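Local coordinates for protein LEOA (Escherichia coli, PDB 4AUR) that probably binds and hydrolyses GTP as a bacterial dynamin of an enterotoxigenic strain, and is probably linked to LT toxin secretion, at residues 5-10 with 137-142; 47-52 with 267-272. One frame throughout, in Å; residues are numbered along the deposited sequence.

Contact 1: 5-10 with 137-142; sequences KQFSIE and EAHLIF
The imidazole of H139 and the phenyl ring of F7 meet in a T-shaped (edge-to-face) pair, with centroids 5.1 Å apart and planes at 86°. From H139 CB, which points at helix 3-30, the ring is placed with one face toward the phenylalanine. H139 CE1 is the closest atom, 3.5 Å from F7 CE1. ND1, near the plane of the F7 ring at its edge, and NE2 lie slightly farther from that same carbon, and CD2 is farther back still. A single phenyl C-H corner therefore approaches the imidazole face, offset toward its rim. The corner gets there because F7 CG stands anti to its backbone nitrogen (chi1 172°), directing the phenyl off the helix. Both residues are buried, yet they alone make the contact, and it is small. The main chain of H139 bonds to R55 of strand 54-60, while L140 begins strand 140-146 and pairs with A57. H139 thus sits just ahead of a central strand of the probable GTPase-domain sheet. V268 of helix 250-273 packs on H139, and Q6 and E10 of helix 3-30 also touch that helix.

Contact 2: 47-52 with 267-272; sequences NAIESD and EVLLVK
D52 OD2 takes the ammonium of K272, with NZ 3.1 Å away, in a salt bridge whose hydrogen bond is weak. It links two members of a small helical bundle, joining D52, next to helix 38-51, to helix 250-273, with helix 3-30 packed beside them. Such helices flanking the GTPase domain recall the neck, or bundle signalling element, of other dynamins, and probably correspond to it. D52 and K272 reach toward each other across the gap between the segments. The lysine chain runs nearly straight from a CG anti to its backbone nitrogen (chi1 177°) and bends only at its last torsion (chi4 129°), with its outer methylenes alongside the carboxylate. Because D52 is partly exposed, solvent probably tempers the ion pair. Beneath it, I49 and L269 cross obliquely in a buried apolar layer. The side of I49 is also covered by K11, I15 and L18 of helix 3-30, making it a shared residue among the three helices. L269 meets both partners: its CD2 reaches D52 CB at 4.0 Å and I49 CG2 at 4.1 Å, whereas the nearest apolar approach is I49 CD1 to L269 CB, 3.9 Å.

Contacts 1 and 2 lie with their centres about 11 Å apart, at the same junction of helices 3-30, 38-51 and 250-273 with the sheet. Helix 3-30 meets H139 and helix 250-273; helix 38-51, next in the chain, packs on both helices. The two contacts touch directly. F7 CE2 packs on D52 O at 3.8 Å, and A138 O meets V268 CG2 at 3.6 Å. K272, already bridged to D52, also faces E137, whose OE1 is 3.4 Å from K272 NZ, a long, weak ion pair. Contact 1 joins helix 3-30 to the loop at the start of the interior strand 140-146, and contact 2 lies within the bundle. Strand 54-60, beside strand 140-146, leads into a probable P-loop.

Contact 1: 5-10 with 137-142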
# COMPACT_ATOMS: atom_id res chain seq x y z
N LYS A 5 24.02 -16.89 29.76
CA LYS A 5 22.59 -16.56 29.77
C LYS A 5 22.23 -15.71 28.56
O LYS A 5 21.12 -15.79 28.05
CB LYS A 5 22.20 -15.83 31.06
CG LYS A 5 20.69 -15.71 31.29
CD LYS A 5 20.37 -14.64 32.34
CE LYS A 5 18.95 -14.10 32.19
NZ LYS A 5 18.67 -12.94 33.10
N GLN A 6 23.18 -14.88 28.11
CA GLN A 6 22.96 -14.00 26.97
C GLN A 6 22.93 -14.85 25.74
O GLN A 6 22.14 -14.61 24.85
CB GLN A 6 24.08 -12.99 26.85
CG GLN A 6 23.86 -11.96 25.76
CD GLN A 6 22.79 -10.93 26.12
OE1 GLN A 6 21.72 -10.91 25.52
NE2 GLN A 6 23.08 -10.08 27.10
N PHE A 7 23.80 -15.84 25.69
CA PHE A 7 23.85 -16.69 24.55
C PHE A 7 22.56 -17.45 24.52
O PHE A 7 21.77 -17.30 23.61
CB PHE A 7 25.04 -17.63 24.62
CG PHE A 7 25.05 -18.66 23.54
CD1 PHE A 7 25.62 -18.39 22.33
CD2 PHE A 7 24.48 -19.90 23.75
CE1 PHE A 7 25.63 -19.34 21.33
CE2 PHE A 7 24.49 -20.87 22.76
CZ PHE A 7 25.06 -20.59 21.54
N SER A 8 22.31 -18.22 25.56
CA SER A 8 21.11 -19.05 25.59
C SER A 8 19.88 -18.24 25.16
O SER A 8 19.04 -18.78 24.45
CB SER A 8 20.91 -19.59 26.99
OG SER A 8 20.56 -18.51 27.81
N ILE A 9 19.81 -16.98 25.59
CA ILE A 9 18.76 -16.03 25.20
C ILE A 9 18.80 -15.67 23.73
O ILE A 9 17.76 -15.63 23.06
CB ILE A 9 18.86 -14.69 25.96
CG1 ILE A 9 18.37 -14.83 27.39
CG2 ILE A 9 18.02 -13.59 25.29
CD1 ILE A 9 18.84 -13.69 28.30
N GLU A 10 19.99 -15.34 23.23
CA GLU A 10 20.12 -15.03 21.81
C GLU A 10 19.85 -16.26 20.97
O GLU A 10 19.24 -16.14 19.93
CB GLU A 10 21.46 -14.38 21.48
CG GLU A 10 21.58 -12.96 22.02
CD GLU A 10 20.36 -12.06 21.73
OE1 GLU A 10 19.85 -12.04 20.58
OE2 GLU A 10 19.92 -11.34 22.66
N GLU A 137 32.56 -19.44 12.28
CA GLU A 137 31.35 -19.83 13.05
C GLU A 137 31.53 -19.74 14.58
O GLU A 137 30.90 -20.46 15.31
CB GLU A 137 30.86 -21.26 12.64
CG GLU A 137 30.18 -21.30 11.27
CD GLU A 137 30.04 -22.70 10.65
OE1 GLU A 137 30.21 -23.70 11.38
OE2 GLU A 137 29.75 -22.78 9.41
N ALA A 138 32.41 -18.86 15.04
CA ALA A 138 32.49 -18.53 16.44
C ALA A 138 31.73 -17.24 16.71
O ALA A 138 31.59 -16.38 15.84
CB ALA A 138 33.93 -18.37 16.85
N HIS A 139 31.24 -17.10 17.94
CA HIS A 139 30.37 -16.01 18.28
C HIS A 139 31.16 -14.85 18.84
O HIS A 139 30.70 -13.71 18.87
CB HIS A 139 29.36 -16.48 19.28
CG HIS A 139 28.72 -17.78 18.92
ND1 HIS A 139 27.48 -17.86 18.33
CD2 HIS A 139 29.14 -19.05 19.08
CE1 HIS A 139 27.17 -19.12 18.14
NE2 HIS A 139 28.16 -19.87 18.58
N LEU A 140 32.38 -15.15 19.28
CA LEU A 140 33.23 -14.15 19.90
C LEU A 140 34.68 -14.46 19.56
O LEU A 140 35.06 -15.63 19.52
CB LEU A 140 33.06 -14.21 21.42
CG LEU A 140 32.23 -13.16 22.11
CD1 LEU A 140 32.24 -13.40 23.61
CD2 LEU A 140 32.83 -11.81 21.80
N ILE A 141 35.47 -13.43 19.34
CA ILE A 141 36.89 -13.61 19.04
C ILE A 141 37.68 -12.67 19.91
O ILE A 141 37.46 -11.48 19.89
CB ILE A 141 37.16 -13.33 17.55
CG1 ILE A 141 36.32 -14.25 16.68
CG2 ILE A 141 38.65 -13.49 17.23
CD1 ILE A 141 36.68 -14.20 15.22
N PHE A 142 38.60 -13.20 20.69
CA PHE A 142 39.45 -12.37 21.54
C PHE A 142 40.82 -12.40 20.96
O PHE A 142 41.44 -13.44 20.91
CB PHE A 142 39.55 -12.89 22.97
CG PHE A 142 38.26 -12.89 23.74
CD1 PHE A 142 37.22 -12.03 23.41
CD2 PHE A 142 38.11 -13.73 24.84
CE1 PHE A 142 36.04 -12.04 24.16
CE2 PHE A 142 36.95 -13.73 25.59
CZ PHE A 142 35.91 -12.90 25.24

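Contact 2: 47-52 with 267-272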
# COMPACT_ATOMS: atom_id res chain seq x y z
N ASN A 47 16.43 -27.15 14.34
CA ASN A 47 16.95 -28.30 15.04
C ASN A 47 18.44 -28.25 15.10
O ASN A 47 19.02 -28.46 16.16
CB ASN A 47 16.45 -29.58 14.39
CG ASN A 47 14.95 -29.74 14.54
OD1 ASN A 47 14.23 -30.14 13.62
ND2 ASN A 47 14.46 -29.36 15.71
N ALA A 48 19.08 -27.96 13.98
CA ALA A 48 20.53 -27.83 13.98
C ALA A 48 20.96 -26.80 14.99
O ALA A 48 21.96 -26.99 15.65
CB ALA A 48 21.02 -27.44 12.60
N ILE A 49 20.20 -25.72 15.11
CA ILE A 49 20.62 -24.59 15.95
C ILE A 49 20.55 -24.91 17.43
O ILE A 49 21.37 -24.42 18.19
CB ILE A 49 19.77 -23.35 15.67
CG1 ILE A 49 20.38 -22.58 14.50
CG2 ILE A 49 19.73 -22.42 16.87
CD1 ILE A 49 19.54 -21.41 14.01
N GLU A 50 19.54 -25.67 17.83
CA GLU A 50 19.36 -26.14 19.20
C GLU A 50 20.64 -26.75 19.80
O GLU A 50 20.96 -26.51 20.96
CB GLU A 50 18.25 -27.20 19.27
CG GLU A 50 16.83 -26.64 19.31
CD GLU A 50 16.51 -25.93 20.61
OE1 GLU A 50 17.41 -25.86 21.50
OE2 GLU A 50 15.36 -25.44 20.76
N SER A 51 21.36 -27.53 19.00
CA SER A 51 22.62 -28.13 19.45
C SER A 51 23.66 -27.10 19.89
O SER A 51 24.25 -27.23 20.97
CB SER A 51 23.26 -28.96 18.33
OG SER A 51 24.64 -29.12 18.62
N ASP A 52 23.86 -26.10 19.04
CA ASP A 52 24.97 -25.18 19.14
C ASP A 52 25.19 -24.59 20.54
O ASP A 52 24.24 -24.40 21.31
CB ASP A 52 24.82 -24.07 18.10
CG ASP A 52 25.18 -24.53 16.67
OD1 ASP A 52 24.78 -25.65 16.24
OD2 ASP A 52 25.88 -23.78 15.96
N GLU A 267 23.29 -13.58 13.84
CA GLU A 267 23.90 -13.60 12.50
C GLU A 267 24.70 -14.90 12.37
O GLU A 267 24.57 -15.61 11.40
CB GLU A 267 24.76 -12.35 12.19
CG GLU A 267 24.37 -11.58 10.91
CD GLU A 267 25.34 -11.73 9.72
OE1 GLU A 267 26.58 -11.73 9.95
OE2 GLU A 267 24.88 -11.82 8.54
N VAL A 268 25.49 -15.26 13.37
CA VAL A 268 26.30 -16.46 13.23
C VAL A 268 25.41 -17.66 13.04
O VAL A 268 25.65 -18.44 12.15
CB VAL A 268 27.27 -16.69 14.39
CG1 VAL A 268 27.83 -18.11 14.31
CG2 VAL A 268 28.40 -15.68 14.33
N LEU A 269 24.38 -17.81 13.86
CA LEU A 269 23.48 -18.95 13.72
C LEU A 269 22.75 -18.96 12.37
O LEU A 269 22.69 -20.00 11.72
CB LEU A 269 22.48 -19.01 14.90
CG LEU A 269 23.02 -19.27 16.32
CD1 LEU A 269 22.01 -18.94 17.40
CD2 LEU A 269 23.45 -20.70 16.49
N LEU A 270 22.23 -17.82 11.91
CA LEU A 270 21.54 -17.78 10.61
C LEU A 270 22.48 -18.15 9.45
O LEU A 270 22.21 -19.06 8.69
CB LEU A 270 20.88 -16.42 10.36
CG LEU A 270 19.78 -16.12 11.38
CD1 LEU A 270 19.10 -14.77 11.14
CD2 LEU A 270 18.73 -17.23 11.44
N VAL A 271 23.59 -17.45 9.31
CA VAL A 271 24.52 -17.82 8.29
C VAL A 271 24.90 -19.31 8.38
O VAL A 271 24.75 -20.05 7.43
CB VAL A 271 25.78 -16.95 8.37
CG1 VAL A 271 26.71 -17.31 7.22
CG2 VAL A 271 25.41 -15.48 8.29
N LYS A 272 25.38 -19.76 9.52
CA LYS A 272 25.77 -21.16 9.68
C LYS A 272 24.76 -22.17 9.06
O LYS A 272 25.17 -23.13 8.43
CB LYS A 272 26.02 -21.46 11.17
CG LYS A 272 26.35 -22.91 11.50
CD LYS A 272 26.49 -23.14 13.00
CE LYS A 272 27.34 -24.39 13.28
NZ LYS A 272 28.45 -24.16 14.26